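Local atomic coordinates of putative branched chain amino acid ABC transporter, periplasmic amino acid-binding protein (Brucella ovis, PDB entry 4XFK), a protein that probably binds branched-chain and other small amino acids in the periplasm as the soluble component of an ABC-type amino-acid transport system. Residues A[249-253]-A[367-371]; A[240-246]-A[260-266]; A[30-34]-A[294-300]. The protein carries 1 engineered substitution. All blocks are in the same frame, centred on the assembly; numbering follows the deposited sequence.

Contact 1. Residues A[249-253]-A[367-371]; sequences PGNIG and ADGTE
This is a distant turn hydrogen-bonded to a helix N-terminus. Residues 249-253 lead into helix 251-255; residues 367-371 lie in the loop between strands 350-360 and 373-380. Gly250 holds the N-cap position (phi 113°, psi -31°), where a side chain would jam against the preceding carbonyl. The carboxylate of Asp368 fills the place over the open helix end. Gly250 N donates to Asp368 OD1 at 2.8 Å and Gly253 N to Asp368 OD2 at 2.9 Å. Ile252 N lies 3.0 Å from Asp368 OD2. Asp368 takes chi1 m, and its CA is 5.5 Å from Gly253 CA. A type I' turn from Ala367 to Thr370 presents it, with Asp368 and Gly369 both at positive phi. Thr370 N and Thr370 OG1 each donate a hydrogen bond to Ala367 O at 2.9 Å. Beside the carboxylate, Ile252 CG1 packs on Ala367 CB at 3.9 Å. The helix lies against helix 223-235, where Asn251 touches Leu225, Leu226 and Met229, and Ile252 also meets Tyr372 just before strand 373-380.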
ATOM      1  N   PRO A 249       9.661   0.634  -9.076  1.00  8.64           N
ATOM      2  CA  PRO A 249      10.597   0.633 -10.208  1.00 10.32           C
ATOM      3  C   PRO A 249      11.502   1.861 -10.216  1.00 10.68           C
ATOM      4  O   PRO A 249      11.022   2.983  -9.996  1.00 11.05           O
ATOM      5  CB  PRO A 249       9.664   0.622 -11.417  1.00 12.59           C
ATOM      6  CG  PRO A 249       8.458  -0.126 -10.926  1.00 11.85           C
ATOM      7  CD  PRO A 249       8.280   0.329  -9.499  1.00  9.93           C
ATOM      8  N   GLY A 250      12.798   1.626 -10.422  1.00 10.34           N
ATOM      9  CA  GLY A 250      13.793   2.683 -10.515  1.00 10.38           C
ATOM     10  C   GLY A 250      14.819   2.729  -9.384  1.00  9.68           C
ATOM     11  O   GLY A 250      15.957   3.166  -9.589  1.00 10.26           O
ATOM     12  N   ASN A 251      14.426   2.309  -8.183  1.00  8.88           N
ATOM     13  CA  ASN A 251      15.310   2.418  -7.023  1.00  9.69           C
ATOM     14  C   ASN A 251      16.576   1.572  -7.093  1.00 10.13           C
ATOM     15  O   ASN A 251      17.648   2.024  -6.689  1.00 10.75           O
ATOM     16  CB  ASN A 251      14.564   2.061  -5.745  1.00  8.40           C
ATOM     17  CG  ASN A 251      13.636   3.142  -5.297  1.00 10.27           C
ATOM     18  OD1 ASN A 251      14.002   4.315  -5.269  1.00 15.83           O
ATOM     19  ND2 ASN A 251      12.433   2.761  -4.910  1.00  9.69           N
ATOM     20  N   ILE A 252      16.459   0.339  -7.577  1.00 10.19           N
ATOM     21  CA  ILE A 252      17.611  -0.555  -7.626  1.00 10.31           C
ATOM     22  C   ILE A 252      18.615  -0.104  -8.684  1.00 11.64           C
ATOM     23  O   ILE A 252      19.825  -0.144  -8.446  1.00 12.74           O
ATOM     24  CB  ILE A 252      17.179  -2.025  -7.795  1.00  9.84           C
ATOM     25  CG1 ILE A 252      16.274  -2.423  -6.629  1.00 10.49           C
ATOM     26  CG2 ILE A 252      18.400  -2.943  -7.894  1.00 11.94           C
ATOM     27  CD1 ILE A 252      16.840  -2.068  -5.268  1.00 11.57           C
ATOM     28  N   GLY A 253      18.124   0.365  -9.826  1.00 10.74           N
ATOM     29  CA  GLY A 253      18.997   0.976 -10.809  1.00 11.26           C
ATOM     30  C   GLY A 253      19.759   2.148 -10.204  1.00 11.32           C
ATOM     31  O   GLY A 253      20.972   2.271 -10.377  1.00 12.74           O
ATOM     32  N   ALA A 367      15.214  -6.587 -10.839  1.00 10.95           N
ATOM     33  CA  ALA A 367      14.676  -5.234 -10.789  1.00 11.36           C
ATOM     34  C   ALA A 367      15.455  -4.298 -11.714  1.00 12.00           C
ATOM     35  O   ALA A 367      16.693  -4.338 -11.752  1.00 12.74           O
ATOM     36  CB  ALA A 367      14.714  -4.705  -9.359  1.00 12.94           C
ATOM     37  N   ASP A 368      14.724  -3.464 -12.454  1.00 13.42           N
ATOM     38  CA  ASP A 368      15.296  -2.356 -13.230  1.00 13.07           C
ATOM     39  C   ASP A 368      16.339  -2.789 -14.258  1.00 15.07           C
ATOM     40  O   ASP A 368      17.223  -2.014 -14.610  1.00 15.16           O
ATOM     41  CB  ASP A 368      15.901  -1.286 -12.311  1.00 11.45           C
ATOM     42  CG  ASP A 368      14.897  -0.723 -11.322  1.00 10.92           C
ATOM     43  OD1 ASP A 368      13.673  -0.837 -11.550  1.00 13.09           O
ATOM     44  OD2 ASP A 368      15.342  -0.146 -10.311  1.00 12.73           O
ATOM     45  N   GLY A 369      16.239  -4.024 -14.736  1.00 14.44           N
ATOM     46  CA  GLY A 369      17.191  -4.541 -15.704  1.00 15.55           C
ATOM     47  C   GLY A 369      18.588  -4.766 -15.150  1.00 15.24           C
ATOM     48  O   GLY A 369      19.540  -4.931 -15.916  1.00 18.31           O
ATOM     49  N   THR A 370      18.719  -4.783 -13.825  1.00 13.92           N
ATOM     50  CA  THR A 370      20.010  -5.021 -13.190  1.00 14.38           C
ATOM     51  C   THR A 370      20.231  -6.508 -12.934  1.00 13.55           C
ATOM     52  O   THR A 370      19.392  -7.345 -13.271  1.00 14.17           O
ATOM     53  CB  THR A 370      20.135  -4.270 -11.842  1.00 13.63           C
ATOM     54  OG1 THR A 370      19.386  -4.955 -10.825  1.00 12.59           O
ATOM     55  CG2 THR A 370      19.636  -2.833 -11.971  1.00 15.07           C
ATOM     56  N   GLU A 371      21.368  -6.831 -12.325  1.00 12.44           N
ATOM     57  CA  GLU A 371      21.665  -8.196 -11.921  1.00 12.31           C
ATOM     58  C   GLU A 371      20.977  -8.559 -10.607  1.00 12.47           C
ATOM     59  O   GLU A 371      21.038  -9.713 -10.173  1.00 11.87           O
ATOM     60  CB  GLU A 371      23.173  -8.370 -11.765  1.00 13.46           C
ATOM     61  CG  GLU A 371      23.948  -8.109 -13.041  1.00 15.75           C
ATOM     62  CD  GLU A 371      25.396  -7.711 -12.787  1.00 19.22           C
ATOM     63  OE1 GLU A 371      25.642  -6.810 -11.955  1.00 19.58           O
ATOM     64  OE2 GLU A 371      26.289  -8.295 -13.434  1.00 21.96           O
TER

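Contact 2. Residues A[240-246]-A[260-266]; sequences KFATSFL and EGHIVST
Backbone hydrogen bonds pair strands 240-243 and 263-266 in parallel. Their axes come within 4.6 Å at 10°. Ala242 lies beside Ile263 (CA-CA 4.8 Å) and Thr243 beside Val264 (CA-CA 4.7 Å). Ile263 N donates to Phe241 O at 2.9 Å, Thr243 N to Ile263 O at 2.9 Å, and Ser265 N to Thr243 O at 3.2 Å. Val264 CA adds a CA-H...O contact to Thr243 O at 3.3 Å.

Side chains extend the polar pattern. His262 has chi1 m, and its ring nitrogen ND1, not a backbone carbonyl, accepts from Phe241 N at 2.9 Å. Lys240 NZ reaches Glu260 O at 2.8 Å. With chi1 p, Thr243 OG1 donates to Ile263 O at 2.9 Å. The same OG1 accepts from Leu246 N at 3.2 Å, an ST motif that turns the chain after the strand.

Apolar contacts complete the pairing. Lys240 CD sits over the His262 ring in a CH-pi contact, 3.7 Å from its centroid. Leu246 CD2 meets His262 CB at 3.4 Å, and Leu246 CB lies 4.3 Å from Val264 CB.

The strands belong to a beta-alpha-beta unit with short helix 251-255 between them, characteristic of the alpha/beta lobes of periplasmic binding proteins. Strand 215-218 flanks 240-243, and strand 350-360 runs antiparallel to 263-266. Phe241 packs on helix 223-235. Ala242 and Ile263 share the opposite sheet face, against helix 138-152.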
ATOM      1  N   LYS A 240      22.417  -0.154   5.361  1.00 11.75           N
ATOM      2  CA  LYS A 240      21.383  -0.659   4.471  1.00 12.20           C
ATOM      3  C   LYS A 240      20.032  -0.063   4.831  1.00 10.46           C
ATOM      4  O   LYS A 240      19.703   0.105   6.007  1.00 11.80           O
ATOM      5  CB  LYS A 240      21.348  -2.185   4.502  1.00 13.97           C
ATOM      6  CG  LYS A 240      22.640  -2.822   3.983  1.00 14.89           C
ATOM      7  CD  LYS A 240      22.969  -2.367   2.555  1.00 14.86           C
ATOM      8  CE  LYS A 240      24.373  -2.783   2.126  1.00 16.55           C
ATOM      9  NZ  LYS A 240      24.688  -2.243   0.764  1.00 16.96           N
ATOM     10  N   PHE A 241      19.267   0.298   3.809  1.00  9.78           N
ATOM     11  CA  PHE A 241      17.927   0.816   4.014  1.00  8.71           C
ATOM     12  C   PHE A 241      16.954  -0.306   4.354  1.00  8.87           C
ATOM     13  O   PHE A 241      17.010  -1.388   3.773  1.00 10.46           O
ATOM     14  CB  PHE A 241      17.442   1.558   2.762  1.00  9.18           C
ATOM     15  CG  PHE A 241      18.131   2.876   2.524  1.00 10.54           C
ATOM     16  CD1 PHE A 241      17.674   4.034   3.125  1.00 11.70           C
ATOM     17  CD2 PHE A 241      19.225   2.956   1.686  1.00 15.18           C
ATOM     18  CE1 PHE A 241      18.307   5.247   2.899  1.00 12.29           C
ATOM     19  CE2 PHE A 241      19.862   4.172   1.458  1.00 16.30           C
ATOM     20  CZ  PHE A 241      19.400   5.314   2.063  1.00 14.53           C
ATOM     21  N   ALA A 242      16.075  -0.038   5.313  1.00  8.49           N
ATOM     22  CA  ALA A 242      14.976  -0.937   5.643  1.00  8.16           C
ATOM     23  C   ALA A 242      13.698  -0.173   5.342  1.00  7.05           C
ATOM     24  O   ALA A 242      13.420   0.848   5.972  1.00  7.38           O
ATOM     25  CB  ALA A 242      15.039  -1.350   7.103  1.00  9.68           C
ATOM     26  N   THR A 243      12.943  -0.658   4.357  1.00  7.37           N
ATOM     27  CA  THR A 243      11.941   0.173   3.714  1.00  6.39           C
ATOM     28  C   THR A 243      10.598  -0.506   3.560  1.00  6.68           C
ATOM     29  O   THR A 243      10.467  -1.728   3.719  1.00  7.07           O
ATOM     30  CB  THR A 243      12.386   0.558   2.284  1.00  7.71           C
ATOM     31  OG1 THR A 243      12.286  -0.590   1.425  1.00  7.16           O
ATOM     32  CG2 THR A 243      13.813   1.109   2.274  1.00  9.06           C
ATOM     33  N   SER A 244       9.610   0.310   3.198  1.00  6.26           N
ATOM     34  CA  SER A 244       8.323  -0.172   2.733  1.00  6.93           C
ATOM     35  C   SER A 244       8.222  -0.180   1.215  1.00  6.55           C
ATOM     36  O   SER A 244       7.454  -0.970   0.672  1.00  6.66           O
ATOM     37  CB  SER A 244       7.199   0.696   3.309  1.00  7.74           C
ATOM     38  OG  SER A 244       7.504   2.081   3.198  1.00  7.44           O
ATOM     39  N   PHE A 245       8.993   0.676   0.534  1.00  5.74           N
ATOM     40  CA  PHE A 245       8.728   0.956  -0.886  1.00  6.04           C
ATOM     41  C   PHE A 245       9.940   0.850  -1.806  1.00  6.11           C
ATOM     42  O   PHE A 245       9.904   1.363  -2.928  1.00  6.63           O
ATOM     43  CB  PHE A 245       8.095   2.345  -1.062  1.00  6.19           C
ATOM     44  CG  PHE A 245       6.817   2.537  -0.283  1.00  6.31           C
ATOM     45  CD1 PHE A 245       5.796   1.598  -0.338  1.00  6.79           C
ATOM     46  CD2 PHE A 245       6.642   3.661   0.507  1.00  6.23           C
ATOM     47  CE1 PHE A 245       4.626   1.777   0.401  1.00  7.45           C
ATOM     48  CE2 PHE A 245       5.482   3.851   1.233  1.00  6.92           C
ATOM     49  CZ  PHE A 245       4.465   2.908   1.180  1.00  7.33           C
ATOM     50  N   LEU A 246      10.995   0.152  -1.384  1.00  5.88           N
ATOM     51  CA  LEU A 246      12.185   0.090  -2.230  1.00  6.11           C
ATOM     52  C   LEU A 246      11.939  -0.601  -3.570  1.00  7.14           C
ATOM     53  O   LEU A 246      12.649  -0.323  -4.538  1.00  8.02           O
ATOM     54  CB  LEU A 246      13.351  -0.578  -1.503  1.00  7.21           C
ATOM     55  CG  LEU A 246      14.718  -0.434  -2.172  1.00  9.22           C
ATOM     56  CD1 LEU A 246      15.153   1.023  -2.260  1.00 10.56           C
ATOM     57  CD2 LEU A 246      15.753  -1.262  -1.439  1.00  9.45           C
ATOM     58  N   GLU A 260      23.278  -4.308  -3.278  1.00 11.94           N
ATOM     59  CA  GLU A 260      23.148  -5.523  -2.480  1.00 13.12           C
ATOM     60  C   GLU A 260      22.733  -5.237  -1.035  1.00 11.59           C
ATOM     61  O   GLU A 260      23.286  -4.355  -0.386  1.00 12.32           O
ATOM     62  CB  GLU A 260      24.464  -6.315  -2.500  1.00 14.87           C
ATOM     63  CG  GLU A 260      24.414  -7.657  -1.763  1.00 18.11           C
ATOM     64  CD  GLU A 260      25.762  -8.366  -1.712  1.00 23.60           C
ATOM     65  OE1 GLU A 260      26.763  -7.808  -2.210  1.00 26.40           O
ATOM     66  OE2 GLU A 260      25.826  -9.485  -1.160  1.00 26.56           O
ATOM     67  N   GLY A 261      21.739  -5.969  -0.548  1.00 10.67           N
ATOM     68  CA  GLY A 261      21.504  -6.040   0.882  1.00 10.61           C
ATOM     69  C   GLY A 261      20.475  -5.102   1.482  1.00  9.81           C
ATOM     70  O   GLY A 261      20.206  -5.174   2.679  1.00 11.08           O
ATOM     71  N   HIS A 262      19.912  -4.204   0.680  1.00  8.83           N
ATOM     72  CA  HIS A 262      18.811  -3.371   1.165  1.00  8.15           C
ATOM     73  C   HIS A 262      17.549  -4.206   1.301  1.00  7.76           C
ATOM     74  O   HIS A 262      17.423  -5.263   0.673  1.00  8.64           O
ATOM     75  CB  HIS A 262      18.604  -2.158   0.264  1.00  9.03           C
ATOM     76  CG  HIS A 262      19.824  -1.308   0.153  1.00  9.66           C
ATOM     77  ND1 HIS A 262      20.169  -0.377   1.108  1.00 10.07           N
ATOM     78  CD2 HIS A 262      20.810  -1.284  -0.776  1.00 10.55           C
ATOM     79  CE1 HIS A 262      21.310   0.197   0.766  1.00 11.79           C
ATOM     80  NE2 HIS A 262      21.721  -0.341  -0.368  1.00 11.94           N
ATOM     81  N   ILE A 263      16.625  -3.731   2.129  1.00  7.81           N
ATOM     82  CA  ILE A 263      15.517  -4.551   2.595  1.00  7.64           C
ATOM     83  C   ILE A 263      14.170  -3.862   2.391  1.00  6.56           C
ATOM     84  O   ILE A 263      14.050  -2.640   2.520  1.00  7.38           O
ATOM     85  CB  ILE A 263      15.683  -4.864   4.115  1.00  8.59           C
ATOM     86  CG1 ILE A 263      17.095  -5.379   4.438  1.00  9.67           C
ATOM     87  CG2 ILE A 263      14.636  -5.858   4.611  1.00  9.04           C
ATOM     88  CD1 ILE A 263      17.417  -6.726   3.811  1.00 10.23           C
ATOM     89  N   VAL A 264      13.154  -4.655   2.080  1.00  7.06           N
ATOM     90  CA  VAL A 264      11.782  -4.158   1.990  1.00  6.78           C
ATOM     91  C   VAL A 264      10.855  -5.232   2.556  1.00  6.81           C
ATOM     92  O   VAL A 264      11.172  -6.419   2.492  1.00  7.67           O
ATOM     93  CB  VAL A 264      11.405  -3.807   0.522  1.00  7.08           C
ATOM     94  CG1 VAL A 264      11.280  -5.064  -0.337  1.00  8.27           C
ATOM     95  CG2 VAL A 264      10.130  -2.958   0.444  1.00  6.90           C
ATOM     96  N   SER A 265       9.738  -4.815   3.147  1.00  6.49           N
ATOM     97  CA  SER A 265       8.685  -5.741   3.554  1.00  7.02           C
ATOM     98  C   SER A 265       7.416  -5.360   2.803  1.00  6.42           C
ATOM     99  O   SER A 265       6.994  -4.198   2.846  1.00  6.30           O
ATOM    100  CB  SER A 265       8.447  -5.664   5.056  1.00  8.21           C
ATOM    101  OG  SER A 265       7.439  -6.594   5.420  1.00  7.86           O
ATOM    102  N   THR A 266       6.840  -6.326   2.084  1.00  6.32           N
ATOM    103  CA  THR A 266       5.656  -6.074   1.254  1.00  6.56           C
ATOM    104  C   THR A 266       4.709  -7.274   1.305  1.00  6.60           C
ATOM    105  O   THR A 266       5.086  -8.329   1.806  1.00  7.47           O
ATOM    106  CB  THR A 266       6.012  -5.829  -0.233  1.00  7.35           C
ATOM    107  OG1 THR A 266       6.194  -7.090  -0.874  1.00  7.48           O
ATOM    108  CG2 THR A 266       7.232  -4.945  -0.407  1.00  7.66           C
TER

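Contact 3. Residues A[30-34]-A[294-300]; sequences LYRAA and YVEPAAV. With NA (sodium ion), chain D.
Two helices cross here, with Ala34 against Ala299 and larger side chains toward Tyr294. Helices 26-44 and 296-312 approach to 8.8 Å between short-segment axes, at -38°. Ala34 and Glu296 have the nearest CA atoms, 5.4 Å apart. The Ala34 methyl is a small bump in the hollow formed by Glu296, Ala299 and Val300: its CB is 3.6 Å from Ala299 CB and 3.9 Å from Val300 CG2. Leu30 (m, t) fills the next hollow. Its CB lies 3.7 Å from Val295 CG2, its CD1 3.7 Å from the edge of the Tyr294 ring at CD2, and its CD2 3.5 Å from Glu296 OE2. Tyr31 starts away but, with chi1 m, its ring swings back. Val295 CG2 sits over its face (CH-pi), 4.0 Å from the centroid. Tyr31 OH binds sodium at 2.4 Å, with waters 1 and 2 and the backbone O atoms of Gly85 and Gly116. The packing is mostly apolar, while Tyr31 OH serves the metal and Glu296 OE2 is hydrogen-bonded to His290 NE2 and Tyr284 OH.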
ATOM      1  N   LEU A  30       0.479   2.921 -11.533  1.00  5.45           N
ATOM      2  CA  LEU A  30       0.574   1.530 -11.097  1.00  6.98           C
ATOM      3  C   LEU A  30      -0.718   1.115 -10.383  1.00  6.55           C
ATOM      4  O   LEU A  30      -1.166  -0.024 -10.540  1.00  6.95           O
ATOM      5  CB  LEU A  30       1.822   1.291 -10.237  1.00  7.94           C
ATOM      6  CG  LEU A  30       3.144   1.501 -10.995  1.00  8.28           C
ATOM      7  CD1 LEU A  30       4.327   1.392 -10.032  1.00 10.11           C
ATOM      8  CD2 LEU A  30       3.285   0.518 -12.176  1.00 11.34           C
ATOM      9  N   TYR A  31      -1.332   2.033  -9.630  1.00  6.11           N
ATOM     10  CA  TYR A  31      -2.700   1.778  -9.143  1.00  6.26           C
ATOM     11  C   TYR A  31      -3.642   1.525 -10.314  1.00  5.71           C
ATOM     12  O   TYR A  31      -4.437   0.588 -10.276  1.00  6.53           O
ATOM     13  CB  TYR A  31      -3.237   2.901  -8.219  1.00  6.49           C
ATOM     14  CG  TYR A  31      -2.670   2.762  -6.829  1.00  5.96           C
ATOM     15  CD1 TYR A  31      -3.135   1.773  -5.972  1.00  6.99           C
ATOM     16  CD2 TYR A  31      -1.638   3.589  -6.387  1.00  6.84           C
ATOM     17  CE1 TYR A  31      -2.596   1.615  -4.711  1.00  6.28           C
ATOM     18  CE2 TYR A  31      -1.083   3.437  -5.121  1.00  6.69           C
ATOM     19  CZ  TYR A  31      -1.563   2.449  -4.286  1.00  6.43           C
ATOM     20  OH  TYR A  31      -0.996   2.276  -3.039  1.00  7.88           O
ATOM     21  N   ARG A  32      -3.557   2.351 -11.350  1.00  5.44           N
ATOM     22  CA  ARG A  32      -4.398   2.142 -12.518  1.00  6.31           C
ATOM     23  C   ARG A  32      -4.179   0.761 -13.120  1.00  5.91           C
ATOM     24  O   ARG A  32      -5.134   0.057 -13.412  1.00  6.23           O
ATOM     25  CB  ARG A  32      -4.141   3.212 -13.567  1.00  6.13           C
ATOM     26  CG  ARG A  32      -5.029   3.068 -14.791  1.00  6.65           C
ATOM     27  CD  ARG A  32      -4.723   4.148 -15.799  1.00  9.19           C
ATOM     28  NE  ARG A  32      -5.513   4.013 -17.019  1.00 11.21           N
ATOM     29  CZ  ARG A  32      -5.123   3.286 -18.063  1.00 15.23           C
ATOM     30  NH1 ARG A  32      -3.969   2.630 -18.010  1.00 15.88           N
ATOM     31  NH2 ARG A  32      -5.870   3.214 -19.148  1.00 19.18           N
ATOM     32  N   ALA A  33      -2.922   0.367 -13.299  1.00  6.07           N
ATOM     33  CA  ALA A  33      -2.622  -0.945 -13.875  1.00  6.86           C
ATOM     34  C   ALA A  33      -3.242  -2.069 -13.039  1.00  7.42           C
ATOM     35  O   ALA A  33      -3.847  -2.994 -13.579  1.00  7.00           O
ATOM     36  CB  ALA A  33      -1.113  -1.141 -14.021  1.00  7.99           C
ATOM     37  N   ALA A  34      -3.105  -1.978 -11.713  1.00  6.67           N
ATOM     38  CA  ALA A  34      -3.582  -3.037 -10.822  1.00  7.17           C
ATOM     39  C   ALA A  34      -5.112  -3.082 -10.772  1.00  6.81           C
ATOM     40  O   ALA A  34      -5.720  -4.160 -10.777  1.00  6.94           O
ATOM     41  CB  ALA A  34      -3.011  -2.851  -9.428  1.00  7.63           C
ATOM     42  N   TYR A 294       5.675  -3.282  -5.561  1.00  7.28           N
ATOM     43  CA  TYR A 294       5.391  -1.994  -4.948  1.00  6.99           C
ATOM     44  C   TYR A 294       3.880  -1.934  -4.621  1.00  6.44           C
ATOM     45  O   TYR A 294       3.384  -2.836  -3.939  1.00  7.37           O
ATOM     46  CB  TYR A 294       5.930  -0.900  -5.885  1.00  7.11           C
ATOM     47  CG  TYR A 294       5.711   0.561  -5.512  1.00  6.82           C
ATOM     48  CD1 TYR A 294       5.858   1.023  -4.207  1.00  6.52           C
ATOM     49  CD2 TYR A 294       5.363   1.483  -6.498  1.00  7.01           C
ATOM     50  CE1 TYR A 294       5.658   2.369  -3.905  1.00  6.63           C
ATOM     51  CE2 TYR A 294       5.162   2.816  -6.210  1.00  6.86           C
ATOM     52  CZ  TYR A 294       5.303   3.247  -4.909  1.00  6.97           C
ATOM     53  OH  TYR A 294       5.103   4.571  -4.590  1.00  7.16           O
ATOM     54  N   VAL A 295       3.143  -0.937  -5.113  1.00  6.10           N
ATOM     55  CA  VAL A 295       1.734  -0.755  -4.736  1.00  6.39           C
ATOM     56  C   VAL A 295       0.776  -1.778  -5.358  1.00  5.85           C
ATOM     57  O   VAL A 295      -0.386  -1.890  -4.943  1.00  6.11           O
ATOM     58  CB  VAL A 295       1.239   0.668  -5.085  1.00  7.07           C
ATOM     59  CG1 VAL A 295       2.032   1.707  -4.274  1.00  7.13           C
ATOM     60  CG2 VAL A 295       1.366   0.932  -6.582  1.00  7.84           C
ATOM     61  N   GLU A 296       1.244  -2.520  -6.360  1.00  6.53           N
ATOM     62  CA  GLU A 296       0.334  -3.340  -7.162  1.00  7.09           C
ATOM     63  C   GLU A 296      -0.266  -4.559  -6.447  1.00  6.99           C
ATOM     64  O   GLU A 296      -1.470  -4.773  -6.548  1.00  7.13           O
ATOM     65  CB  GLU A 296       0.973  -3.718  -8.503  1.00  6.64           C
ATOM     66  CG  GLU A 296       1.342  -2.493  -9.321  1.00  7.27           C
ATOM     67  CD  GLU A 296       2.088  -2.842 -10.590  1.00  8.32           C
ATOM     68  OE1 GLU A 296       3.190  -3.434 -10.503  1.00  9.48           O
ATOM     69  OE2 GLU A 296       1.571  -2.520 -11.684  1.00  8.71           O
ATOM     70  N   PRO A 297       0.554  -5.360  -5.737  1.00  7.63           N
ATOM     71  CA  PRO A 297      -0.034  -6.539  -5.084  1.00  8.81           C
ATOM     72  C   PRO A 297      -1.181  -6.234  -4.103  1.00  8.17           C
ATOM     73  O   PRO A 297      -2.206  -6.922  -4.175  1.00  8.17           O
ATOM     74  CB  PRO A 297       1.176  -7.177  -4.392  1.00 10.03           C
ATOM     75  CG  PRO A 297       2.327  -6.805  -5.304  1.00  9.17           C
ATOM     76  CD  PRO A 297       2.028  -5.370  -5.640  1.00  8.53           C
ATOM     77  N   ALA A 298      -1.050  -5.232  -3.234  1.00  7.92           N
ATOM     78  CA  ALA A 298      -2.149  -4.920  -2.307  1.00  8.25           C
ATOM     79  C   ALA A 298      -3.413  -4.534  -3.071  1.00  7.93           C
ATOM     80  O   ALA A 298      -4.526  -4.916  -2.692  1.00  7.75           O
ATOM     81  CB  ALA A 298      -1.768  -3.814  -1.342  1.00  8.81           C
ATOM     82  N   ALA A 299      -3.250  -3.787  -4.159  1.00  6.64           N
ATOM     83  CA  ALA A 299      -4.406  -3.361  -4.938  1.00  6.38           C
ATOM     84  C   ALA A 299      -5.090  -4.560  -5.583  1.00  6.10           C
ATOM     85  O   ALA A 299      -6.320  -4.693  -5.519  1.00  6.93           O
ATOM     86  CB  ALA A 299      -4.011  -2.331  -5.973  1.00  6.43           C
ATOM     87  N   VAL A 300      -4.308  -5.461  -6.167  1.00  6.00           N
ATOM     88  CA  VAL A 300      -4.879  -6.658  -6.775  1.00  6.66           C
ATOM     89  C   VAL A 300      -5.526  -7.570  -5.727  1.00  6.09           C
ATOM     90  O   VAL A 300      -6.674  -8.003  -5.883  1.00  6.42           O
ATOM     91  CB  VAL A 300      -3.824  -7.459  -7.569  1.00  7.07           C
ATOM     92  CG1 VAL A 300      -4.401  -8.805  -8.007  1.00  7.66           C
ATOM     93  CG2 VAL A 300      -3.303  -6.647  -8.754  1.00  8.18           C
TER
HETATM   94 NA    NA D 502      -0.016   3.814  -1.553  1.00 15.00          NA
HETATM   95  O   HOH W   1       1.718   2.623  -0.712  1.00 11.88           O
HETATM   96  O   HOH W   2       1.376   5.316  -2.414  1.00 10.33           O

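The three contacts touch one another at a few points. Contacts 1 and 2, centres 13 Å apart, share one beta-alpha-beta unit. Asn251 ND2 probably hydrogen-bonds Leu246 O at 3.1 Å, and Ile252 CD1 packs on Leu246 CD2 at 4.1 Å. Contact 3 lies about 18 Å from each, centre to centre, beside the lobe of strand 13-18. Pro249 CD meets Leu30 CD1 at 4.1 Å. Phe245 CD1 meets Tyr294 CE1 at 3.7 Å between the lobes, consistent with the cleft where such proteins bind ligand. The nearest side-chain atom of Phe245 is about 5 Å from the sodium held by Tyr31 and about 4 Å from an acetate, probably from the crystallisation liquor.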